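Local structure of putative aldehyde dehydrogenase (Burkholderia cenocepacia, 4YWE) at residues 341-346 against 382-387; 351-356 against 376-381. The protein probably oxidises aldehydes or oxo compounds with NAD or NADP as the electron acceptor. All blocks are in the same frame, centred on the assembly; numbering follows the deposited sequence.

How the contacts relate
Contacts 1 and 2 are neighbours on one flank of the chain, their centres about 10 Å apart, and each mixes buried with partly or fully exposed residues. Helix 334-349 gives contact 1 its first segment, and the chain running on from that helix gives contact 2 its own; strand 374-376 and the turn after it then lead to helix 384-387. Contact 1 packs helix against helix through an aromatic ring and a charged group. Contact 2 relies on a short antiparallel strand pairing and aliphatic packing. The two meet where His383 CE1 lies 3.7 Å from Ile352 CD1 and where Gln387 NE2 probably hydrogen-bonds Pro381 O.

Contact 1 of 2, residues 341-346 against 382-387; sequences WDFLSD and SHRLAQ
The CA atoms of Phe343 and Leu385 come within 6.6 Å where helix 334-349 passes the short, weakly bonded helix 384-387. The chief interaction is a cation-pi stack of Arg384 on Phe343. The guanidinium lies nearly flat over one face of the ring, planes 12° apart, with Arg384 CZ 3.7 Å from the ring centroid. Arg384 NH1 sits over the ring centre, 3.2 Å above its plane, while Arg384 NH2 is closest to Phe343 CZ at 3.3 Å. Arg384 starts with CG anti to the backbone N (chi1 174°) and runs extended to NE, and a salt bridge from NE to Glu388 probably helps fix the rotation of the group. Asp346 OD2 makes a long salt bridge, 3.9 Å from Arg384 NH1; the carboxylate plane is steeply turned against the guanidinium, and the attraction is one of charge rather than a directed bond. Asp346 and Asp350 are calcium-binding residues of this protein, although no calcium sits there in this chain. On the apolar side, Phe343 CD1 packs at 4.3 Å against Leu385 CD1, and Leu385 goes on to touch Val394 and Leu376 of the sheet. His383 is the N-cap of the short helix. Its NE2 is hydrogen-bonded to Asp350, while its ND1 accepts from Leu385 N at 3.0 Å, a nearly straight bond arriving 25° out of the imidazole plane.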
# COMPACT_ATOMS: atom_id res chain seq x y z
N TRP A 341 -15.80 -13.73 -42.70
CA TRP A 341 -16.69 -13.77 -43.85
C TRP A 341 -18.12 -14.11 -43.44
O TRP A 341 -19.08 -13.56 -43.98
CB TRP A 341 -16.20 -14.79 -44.88
CG TRP A 341 -15.02 -14.33 -45.69
CD1 TRP A 341 -14.54 -13.06 -45.78
CD2 TRP A 341 -14.18 -15.14 -46.51
NE1 TRP A 341 -13.45 -13.03 -46.61
CE2 TRP A 341 -13.20 -14.29 -47.07
CE3 TRP A 341 -14.15 -16.50 -46.83
CZ2 TRP A 341 -12.22 -14.76 -47.94
CZ3 TRP A 341 -13.17 -16.97 -47.69
CH2 TRP A 341 -12.21 -16.10 -48.23
N ASP A 342 -18.25 -15.02 -42.49
CA ASP A 342 -19.57 -15.46 -42.03
C ASP A 342 -20.30 -14.35 -41.29
O ASP A 342 -21.51 -14.21 -41.41
CB ASP A 342 -19.44 -16.70 -41.14
CG ASP A 342 -18.91 -17.90 -41.89
OD1 ASP A 342 -18.89 -17.87 -43.14
OD2 ASP A 342 -18.51 -18.89 -41.23
N PHE A 343 -19.55 -13.56 -40.52
CA PHE A 343 -20.12 -12.40 -39.84
C PHE A 343 -20.64 -11.38 -40.84
O PHE A 343 -21.77 -10.91 -40.73
CB PHE A 343 -19.08 -11.74 -38.92
CG PHE A 343 -19.03 -12.32 -37.54
CD1 PHE A 343 -19.94 -11.91 -36.57
CD2 PHE A 343 -18.08 -13.26 -37.20
CE1 PHE A 343 -19.89 -12.44 -35.30
CE2 PHE A 343 -18.02 -13.79 -35.93
CZ PHE A 343 -18.93 -13.38 -34.97
N LEU A 344 -19.80 -11.05 -41.82
CA LEU A 344 -20.14 -10.04 -42.82
C LEU A 344 -21.29 -10.48 -43.72
O LEU A 344 -22.13 -9.67 -44.11
CB LEU A 344 -18.91 -9.69 -43.66
CG LEU A 344 -17.74 -9.07 -42.90
CD1 LEU A 344 -16.57 -8.79 -43.83
CD2 LEU A 344 -18.18 -7.80 -42.19
N SER A 345 -21.32 -11.77 -44.06
CA SER A 345 -22.37 -12.30 -44.92
C SER A 345 -23.71 -12.35 -44.20
O SER A 345 -24.75 -12.06 -44.80
CB SER A 345 -21.99 -13.70 -45.43
OG SER A 345 -21.91 -14.63 -44.36
N ASP A 346 -23.69 -12.72 -42.93
CA ASP A 346 -24.90 -12.74 -42.12
C ASP A 346 -25.47 -11.33 -41.95
O ASP A 346 -26.68 -11.13 -42.00
CB ASP A 346 -24.64 -13.35 -40.74
CG ASP A 346 -24.44 -14.86 -40.80
OD1 ASP A 346 -24.94 -15.48 -41.76
OD2 ASP A 346 -23.80 -15.41 -39.89
N SER A 382 -28.88 -6.14 -30.46
CA SER A 382 -29.09 -7.55 -30.15
C SER A 382 -28.57 -8.46 -31.26
O SER A 382 -28.58 -9.68 -31.12
CB SER A 382 -30.58 -7.82 -29.91
OG SER A 382 -31.34 -7.51 -31.06
N HIS A 383 -28.13 -7.87 -32.36
CA HIS A 383 -27.62 -8.65 -33.48
C HIS A 383 -26.27 -9.28 -33.12
O HIS A 383 -25.51 -8.71 -32.33
CB HIS A 383 -27.49 -7.79 -34.74
CG HIS A 383 -27.24 -8.57 -35.99
ND1 HIS A 383 -25.98 -8.91 -36.42
CD2 HIS A 383 -28.10 -9.10 -36.90
CE1 HIS A 383 -26.06 -9.60 -37.55
NE2 HIS A 383 -27.34 -9.73 -37.85
N ARG A 384 -25.99 -10.44 -33.71
CA ARG A 384 -24.76 -11.18 -33.43
C ARG A 384 -23.50 -10.35 -33.72
O ARG A 384 -22.48 -10.51 -33.06
CB ARG A 384 -24.74 -12.48 -34.25
CG ARG A 384 -23.44 -13.27 -34.16
CD ARG A 384 -23.59 -14.65 -34.79
NE ARG A 384 -22.38 -15.45 -34.64
CZ ARG A 384 -21.42 -15.54 -35.56
NH1 ARG A 384 -21.53 -14.89 -36.70
NH2 ARG A 384 -20.36 -16.30 -35.33
N LEU A 385 -23.60 -9.46 -34.70
CA LEU A 385 -22.48 -8.59 -35.06
C LEU A 385 -22.09 -7.67 -33.91
O LEU A 385 -20.92 -7.32 -33.75
CB LEU A 385 -22.83 -7.76 -36.30
CG LEU A 385 -21.71 -6.88 -36.87
CD1 LEU A 385 -20.56 -7.74 -37.37
CD2 LEU A 385 -22.24 -5.98 -37.98
N ALA A 386 -23.07 -7.29 -33.09
CA ALA A 386 -22.83 -6.37 -31.99
C ALA A 386 -22.74 -7.08 -30.64
O ALA A 386 -22.57 -6.44 -29.61
CB ALA A 386 -23.92 -5.31 -31.95
N GLN A 387 -22.86 -8.40 -30.66
CA GLN A 387 -22.87 -9.18 -29.43
C GLN A 387 -21.67 -10.12 -29.32
O GLN A 387 -21.12 -10.32 -28.23
CB GLN A 387 -24.16 -9.99 -29.32
CG GLN A 387 -25.39 -9.16 -28.95
CD GLN A 387 -25.39 -8.74 -27.49
OE1 GLN A 387 -24.84 -9.44 -26.64
NE2 GLN A 387 -26.01 -7.61 -27.20
O HOH W 1 -23.24 -13.58 -37.82

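Contact 2 of 2, residues 351-356 against 376-381; sequences GIPMAA and LRDVPP
Met354 and Leu376 form an antiparallel, non-hydrogen-bonded pair, their CA atoms 4.2 Å apart, where strand 354-360 runs beside strand 374-376 in the mixed sheet that also holds strand 394-400. A classic beta bulge follows, with Ala355 and Ala356 set opposite the single residue Leu375. On the other side of the pair Arg377 N donates to Pro353 O over 3.0 Å, with an N-H...O angle of 166° and the donor nearly along the C=O axis. The same carbonyl oxygen receives a CA-H...O contact from Leu376, so two donors converge on it.

Gly351, at positive phi, closes helix 334-349 with a Schellman motif and leads the chain to Ile352, a buried apolar side chain. Ile352 CG2, anti to the backbone N, touches Leu376 CD2 at 3.7 Å, Val379 CG2 at 3.9 Å and the carbonyl oxygen of Arg377. The other branch of Ile352 reaches toward Pro380 tip to tip, CD1 to the proline CD at 3.8 Å. Val379 also packs on Leu385, and Leu376 on Leu344 and Ala347 of the preceding helix, which buries this side. Met354, bent at chi3 (-68°), brings CE within 4.1 Å of Leu376 CD1 as the two side chains cross obliquely.

Arg377 and Pro353 meet nearer the surface, where the proline CB lies against Arg377 CG. The charged end of Arg377 turns to Glu304, bound through NH2, and to Asp378, whose OD2 takes a 2.8 Å salt-bridging hydrogen bond from Arg377 NE, approached from above the carboxylate plane.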
# COMPACT_ATOMS: atom_id res chain seq x y z
N GLY A 351 -29.66 -7.21 -43.77
CA GLY A 351 -29.90 -5.84 -44.18
C GLY A 351 -29.10 -4.79 -43.43
O GLY A 351 -29.49 -3.62 -43.39
N ILE A 352 -27.98 -5.19 -42.84
CA ILE A 352 -27.10 -4.24 -42.18
C ILE A 352 -26.19 -3.60 -43.22
O ILE A 352 -25.37 -4.28 -43.84
CB ILE A 352 -26.27 -4.90 -41.07
CG1 ILE A 352 -27.19 -5.54 -40.02
CG2 ILE A 352 -25.35 -3.89 -40.42
CD1 ILE A 352 -26.45 -6.22 -38.89
N PRO A 353 -26.35 -2.28 -43.43
CA PRO A 353 -25.59 -1.57 -44.46
C PRO A 353 -24.10 -1.49 -44.15
O PRO A 353 -23.72 -1.13 -43.03
CB PRO A 353 -26.22 -0.17 -44.47
CG PRO A 353 -27.50 -0.30 -43.70
CD PRO A 353 -27.26 -1.39 -42.71
N MET A 354 -23.26 -1.81 -45.13
CA MET A 354 -21.83 -1.59 -44.99
C MET A 354 -21.49 -0.19 -45.50
O MET A 354 -21.46 0.05 -46.70
CB MET A 354 -21.03 -2.65 -45.76
CG MET A 354 -19.53 -2.46 -45.69
SD MET A 354 -18.62 -3.79 -46.49
CE MET A 354 -18.97 -5.15 -45.38
N ALA A 355 -21.26 0.72 -44.56
CA ALA A 355 -21.02 2.12 -44.89
C ALA A 355 -19.77 2.29 -45.75
O ALA A 355 -19.76 3.08 -46.70
CB ALA A 355 -20.89 2.95 -43.62
N ALA A 356 -18.73 1.54 -45.43
CA ALA A 356 -17.47 1.63 -46.16
C ALA A 356 -16.57 0.44 -45.87
O ALA A 356 -16.78 -0.29 -44.90
CB ALA A 356 -16.75 2.92 -45.83
N LEU A 376 -19.73 -1.03 -40.67
CA LEU A 376 -21.16 -1.25 -40.81
C LEU A 376 -21.94 -0.32 -39.88
O LEU A 376 -21.49 -0.01 -38.77
CB LEU A 376 -21.52 -2.71 -40.52
CG LEU A 376 -21.10 -3.72 -41.59
CD1 LEU A 376 -19.64 -4.16 -41.41
CD2 LEU A 376 -22.02 -4.93 -41.59
N ARG A 377 -23.11 0.12 -40.33
CA ARG A 377 -23.89 1.10 -39.60
C ARG A 377 -25.28 0.59 -39.26
O ARG A 377 -25.74 -0.41 -39.81
CB ARG A 377 -24.01 2.39 -40.42
CG ARG A 377 -24.60 2.18 -41.81
CD ARG A 377 -25.00 3.50 -42.44
NE ARG A 377 -25.99 4.20 -41.62
CZ ARG A 377 -26.16 5.52 -41.64
NH1 ARG A 377 -25.42 6.28 -42.43
NH2 ARG A 377 -27.08 6.07 -40.86
N ASP A 378 -25.94 1.28 -38.33
CA ASP A 378 -27.30 0.96 -37.91
C ASP A 378 -27.40 -0.47 -37.41
O ASP A 378 -28.43 -1.13 -37.57
CB ASP A 378 -28.28 1.19 -39.07
CG ASP A 378 -28.18 2.58 -39.66
OD1 ASP A 378 -28.09 3.55 -38.88
OD2 ASP A 378 -28.18 2.70 -40.90
N VAL A 379 -26.32 -0.95 -36.80
CA VAL A 379 -26.26 -2.31 -36.29
C VAL A 379 -27.18 -2.47 -35.08
O VAL A 379 -27.03 -1.77 -34.08
CB VAL A 379 -24.82 -2.70 -35.92
CG1 VAL A 379 -24.77 -4.13 -35.40
CG2 VAL A 379 -23.90 -2.52 -37.12
N PRO A 380 -28.15 -3.39 -35.18
CA PRO A 380 -29.01 -3.70 -34.03
C PRO A 380 -28.18 -4.19 -32.85
O PRO A 380 -27.31 -5.04 -33.04
CB PRO A 380 -29.93 -4.80 -34.55
CG PRO A 380 -29.90 -4.65 -36.04
CD PRO A 380 -28.51 -4.18 -36.36
N PRO A 381 -28.44 -3.66 -31.65
CA PRO A 381 -27.68 -4.03 -30.44
C PRO A 381 -27.74 -5.53 -30.16
O PRO A 381 -26.76 -6.10 -29.68
CB PRO A 381 -28.38 -3.24 -29.33
CG PRO A 381 -29.04 -2.10 -30.03
CD PRO A 381 -29.45 -2.63 -31.37